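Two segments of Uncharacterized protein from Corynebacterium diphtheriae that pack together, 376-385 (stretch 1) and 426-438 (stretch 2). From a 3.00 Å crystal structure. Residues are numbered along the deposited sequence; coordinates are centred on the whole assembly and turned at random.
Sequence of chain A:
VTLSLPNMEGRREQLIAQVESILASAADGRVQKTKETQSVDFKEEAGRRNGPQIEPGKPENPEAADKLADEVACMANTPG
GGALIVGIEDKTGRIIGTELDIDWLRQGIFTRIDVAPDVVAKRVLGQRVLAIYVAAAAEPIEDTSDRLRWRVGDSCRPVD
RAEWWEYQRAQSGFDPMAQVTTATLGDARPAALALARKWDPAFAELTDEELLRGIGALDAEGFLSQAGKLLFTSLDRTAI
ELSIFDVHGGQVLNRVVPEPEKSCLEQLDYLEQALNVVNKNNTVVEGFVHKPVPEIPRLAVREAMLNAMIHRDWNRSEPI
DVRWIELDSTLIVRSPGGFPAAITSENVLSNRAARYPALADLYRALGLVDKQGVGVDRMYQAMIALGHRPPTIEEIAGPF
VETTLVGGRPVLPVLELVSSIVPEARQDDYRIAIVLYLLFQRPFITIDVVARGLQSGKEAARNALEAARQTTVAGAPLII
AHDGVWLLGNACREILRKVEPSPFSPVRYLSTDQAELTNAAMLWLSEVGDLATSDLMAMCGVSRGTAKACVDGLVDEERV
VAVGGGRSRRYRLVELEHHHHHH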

# COMPACT_ATOMS: atom_id res chain seq x y z
N VAL A 376 1.96 5.34 -3.29
CA VAL A 376 1.46 6.08 -4.43
C VAL A 376 0.37 7.09 -4.05
O VAL A 376 0.32 8.19 -4.61
CB VAL A 376 0.91 5.11 -5.49
CG1 VAL A 376 -0.12 4.19 -4.85
CG2 VAL A 376 0.29 5.90 -6.62
N ASP A 377 -0.50 6.74 -3.11
CA ASP A 377 -1.58 7.63 -2.67
C ASP A 377 -1.05 8.89 -1.98
O ASP A 377 -1.54 9.99 -2.22
CB ASP A 377 -2.56 6.91 -1.73
CG ASP A 377 -3.43 5.87 -2.45
OD1 ASP A 377 -4.24 5.21 -1.75
OD2 ASP A 377 -3.32 5.71 -3.69
N ARG A 378 -0.06 8.74 -1.10
CA ARG A 378 0.51 9.90 -0.42
C ARG A 378 1.21 10.75 -1.45
O ARG A 378 1.29 11.97 -1.31
CB ARG A 378 1.51 9.46 0.64
CG ARG A 378 0.85 8.82 1.83
CD ARG A 378 1.87 8.41 2.87
NE ARG A 378 2.82 9.48 3.16
CZ ARG A 378 3.77 9.38 4.08
NH1 ARG A 378 4.61 10.38 4.29
NH2 ARG A 378 3.87 8.27 4.81
N MSE A 379 1.72 10.10 -2.49
CA MSE A 379 2.40 10.82 -3.55
C MSE A 379 1.36 11.69 -4.23
O MSE A 379 1.49 12.91 -4.25
CB MSE A 379 3.01 9.83 -4.55
CG MSE A 379 3.84 10.51 -5.64
SE MSE A 379 4.56 9.27 -6.96
CE MSE A 379 2.91 8.77 -7.81
N TYR A 380 0.32 11.07 -4.77
CA TYR A 380 -0.75 11.81 -5.43
C TYR A 380 -1.19 12.97 -4.55
O TYR A 380 -1.19 14.11 -4.98
CB TYR A 380 -1.94 10.91 -5.68
CG TYR A 380 -1.94 10.30 -7.05
CD1 TYR A 380 -2.93 10.65 -7.97
CD2 TYR A 380 -0.97 9.38 -7.42
CE1 TYR A 380 -2.97 10.08 -9.23
CE2 TYR A 380 -0.99 8.81 -8.68
CZ TYR A 380 -1.99 9.16 -9.58
OH TYR A 380 -2.03 8.56 -10.83
N GLN A 381 -1.57 12.65 -3.32
CA GLN A 381 -2.01 13.67 -2.36
C GLN A 381 -1.02 14.84 -2.32
O GLN A 381 -1.40 15.98 -2.59
CB GLN A 381 -2.16 13.04 -0.97
CG GLN A 381 -1.45 13.77 0.18
CD GLN A 381 -2.16 15.04 0.63
OE1 GLN A 381 -1.52 15.97 1.13
NE2 GLN A 381 -3.48 15.07 0.48
N ALA A 382 0.23 14.56 -1.98
CA ALA A 382 1.25 15.60 -1.89
C ALA A 382 1.22 16.54 -3.10
O ALA A 382 1.45 17.73 -2.96
CB ALA A 382 2.62 14.98 -1.74
N MSE A 383 0.93 16.01 -4.28
CA MSE A 383 0.87 16.85 -5.48
C MSE A 383 -0.37 17.71 -5.45
O MSE A 383 -0.29 18.93 -5.46
CB MSE A 383 0.89 16.00 -6.75
CG MSE A 383 2.18 15.20 -6.96
SE MSE A 383 3.81 16.29 -6.97
CE MSE A 383 3.41 17.35 -8.55
N ILE A 384 -1.52 17.06 -5.42
CA ILE A 384 -2.79 17.76 -5.39
C ILE A 384 -2.78 18.87 -4.33
O ILE A 384 -3.06 20.04 -4.64
CB ILE A 384 -3.93 16.75 -5.13
CG1 ILE A 384 -4.02 15.80 -6.31
CG2 ILE A 384 -5.25 17.46 -4.94
CD1 ILE A 384 -5.04 14.72 -6.16
N ALA A 385 -2.45 18.51 -3.09
CA ALA A 385 -2.41 19.44 -1.95
C ALA A 385 -1.68 20.77 -2.19
O ALA A 385 -1.99 21.78 -1.54
CB ALA A 385 -1.80 18.74 -0.73
N ARG A 426 -8.03 16.25 8.44
CA ARG A 426 -8.48 15.90 7.11
C ARG A 426 -7.73 16.60 5.99
O ARG A 426 -7.93 16.28 4.82
CB ARG A 426 -9.96 16.17 6.94
CG ARG A 426 -10.83 15.04 7.44
CD ARG A 426 -12.19 15.14 6.79
NE ARG A 426 -13.21 14.36 7.49
CZ ARG A 426 -13.10 13.06 7.73
NH1 ARG A 426 -14.07 12.43 8.37
NH2 ARG A 426 -12.02 12.41 7.32
N GLN A 427 -6.85 17.53 6.34
CA GLN A 427 -6.08 18.27 5.36
C GLN A 427 -5.25 17.36 4.46
O GLN A 427 -5.38 17.37 3.24
CB GLN A 427 -5.18 19.28 6.07
CG GLN A 427 -5.94 20.17 7.04
CD GLN A 427 -5.18 21.43 7.41
OE1 GLN A 427 -3.98 21.55 7.15
NE2 GLN A 427 -5.88 22.39 8.02
N ASP A 428 -4.39 16.56 5.08
CA ASP A 428 -3.54 15.66 4.31
C ASP A 428 -4.24 14.32 4.01
O ASP A 428 -3.59 13.29 3.83
CB ASP A 428 -2.25 15.41 5.09
CG ASP A 428 -2.51 14.76 6.43
OD1 ASP A 428 -3.25 15.34 7.26
OD2 ASP A 428 -1.95 13.66 6.67
N ASP A 429 -5.57 14.35 3.94
CA ASP A 429 -6.35 13.15 3.66
C ASP A 429 -6.50 12.92 2.16
O ASP A 429 -6.98 13.78 1.43
CB ASP A 429 -7.73 13.24 4.32
CG ASP A 429 -8.56 11.97 4.12
OD1 ASP A 429 -9.40 11.66 4.99
OD2 ASP A 429 -8.38 11.28 3.09
N TYR A 430 -6.08 11.74 1.72
CA TYR A 430 -6.13 11.36 0.31
C TYR A 430 -7.52 11.44 -0.30
O TYR A 430 -7.65 11.85 -1.46
CB TYR A 430 -5.58 9.94 0.13
CG TYR A 430 -5.71 9.38 -1.27
CD1 TYR A 430 -6.56 8.30 -1.53
CD2 TYR A 430 -4.96 9.89 -2.33
CE1 TYR A 430 -6.66 7.74 -2.81
CE2 TYR A 430 -5.06 9.34 -3.61
CZ TYR A 430 -5.91 8.26 -3.85
OH TYR A 430 -6.00 7.68 -5.10
N ARG A 431 -8.55 11.07 0.46
CA ARG A 431 -9.91 11.12 -0.07
C ARG A 431 -10.38 12.52 -0.38
O ARG A 431 -10.82 12.80 -1.49
CB ARG A 431 -10.92 10.48 0.89
CG ARG A 431 -10.73 9.02 1.08
CD ARG A 431 -10.33 8.79 2.50
NE ARG A 431 -11.47 8.49 3.35
CZ ARG A 431 -11.43 8.50 4.68
NH1 ARG A 431 -10.30 8.81 5.30
NH2 ARG A 431 -12.51 8.18 5.38
N ILE A 432 -10.28 13.42 0.60
CA ILE A 432 -10.73 14.76 0.33
C ILE A 432 -9.83 15.38 -0.75
O ILE A 432 -10.25 16.30 -1.45
CB ILE A 432 -10.78 15.62 1.63
CG1 ILE A 432 -9.38 15.88 2.15
CG2 ILE A 432 -11.64 14.93 2.68
CD1 ILE A 432 -8.65 16.98 1.38
N ALA A 433 -8.62 14.86 -0.93
CA ALA A 433 -7.72 15.38 -1.96
C ALA A 433 -8.25 15.02 -3.35
O ALA A 433 -8.36 15.87 -4.23
CB ALA A 433 -6.31 14.81 -1.77
N ILE A 434 -8.58 13.75 -3.53
CA ILE A 434 -9.11 13.31 -4.81
C ILE A 434 -10.43 14.01 -5.07
O ILE A 434 -10.65 14.58 -6.13
CB ILE A 434 -9.35 11.79 -4.83
CG1 ILE A 434 -8.00 11.06 -4.71
CG2 ILE A 434 -10.09 11.40 -6.10
CD1 ILE A 434 -7.07 11.26 -5.89
N VAL A 435 -11.33 13.97 -4.08
CA VAL A 435 -12.61 14.62 -4.26
C VAL A 435 -12.42 16.09 -4.63
O VAL A 435 -12.94 16.53 -5.65
CB VAL A 435 -13.49 14.53 -3.01
CG1 VAL A 435 -14.71 15.41 -3.18
CG2 VAL A 435 -13.93 13.09 -2.81
N LEU A 436 -11.68 16.85 -3.83
CA LEU A 436 -11.49 18.25 -4.20
C LEU A 436 -10.87 18.38 -5.59
O LEU A 436 -11.24 19.28 -6.36
CB LEU A 436 -10.61 18.97 -3.18
CG LEU A 436 -11.39 19.37 -1.92
CD1 LEU A 436 -10.46 19.92 -0.86
CD2 LEU A 436 -12.45 20.37 -2.30
N TYR A 437 -9.96 17.48 -5.95
CA TYR A 437 -9.36 17.59 -7.27
C TYR A 437 -10.38 17.39 -8.39
O TYR A 437 -10.44 18.19 -9.31
CB TYR A 437 -8.18 16.62 -7.43
CG TYR A 437 -7.52 16.71 -8.80
CD1 TYR A 437 -7.76 15.74 -9.78
CD2 TYR A 437 -6.68 17.79 -9.13
CE1 TYR A 437 -7.20 15.84 -11.06
CE2 TYR A 437 -6.11 17.91 -10.41
CZ TYR A 437 -6.38 16.93 -11.37
OH TYR A 437 -5.82 17.03 -12.63
N LEU A 438 -11.18 16.33 -8.31
CA LEU A 438 -12.17 16.11 -9.36
C LEU A 438 -13.04 17.34 -9.54
O LEU A 438 -13.48 17.64 -10.65
CB LEU A 438 -13.05 14.92 -9.02
CG LEU A 438 -12.27 13.63 -8.98
CD1 LEU A 438 -13.21 12.48 -8.72
CD2 LEU A 438 -11.55 13.45 -10.31

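Ile384 forms the apolar centre of the contact. Its CA-to-CB bond points toward the second helix, and its side chain reaches three residues there. Ile384 CD1 lies 4.0 Å from Ile434 CD1 and 3.9 Å from Tyr437 CB. Ile384 CG2 packs 4.3 Å from Ala433 CB and comes to 3.6 Å from Ala433 O. That oxygen already accepts the helical bond from Tyr437 N. The small side chain of Ala433 also touches the amide of Gln381, with Gln381 NE2 3.6 Å from Ala433 CB.

One to two turns before Ile384 on the first helix, Asp377, Tyr380 and Gln381 meet the ring of Tyr430. Asp377 CB sits over the face of the Tyr430 ring, 3.9 Å from its centroid and 10° off the normal, a CH-pi contact. Tyr380 CB and Gln381 CB lie at the ring edge, with Tyr380 CB 4.1 Å from Tyr430 CE2. Asp377 OD2 is 3.6 Å from Tyr430 OH, and no hydrogen bond joins them.

At the polar edge, Gln381 NE2 approaches the start of the second helix. Gln381 NE2 lies 3.8 Å from Asp429 O and 4.1 Å from Gln427 O, too far to bond either. No hydrogen bond crosses the contact. The Asp429 side chain caps its own helix, Asp429 OD2 accepting from Arg431 N at 2.6 Å. Asp429 OD1 forms a salt bridge with Arg431 NH1 at 3.0 Å.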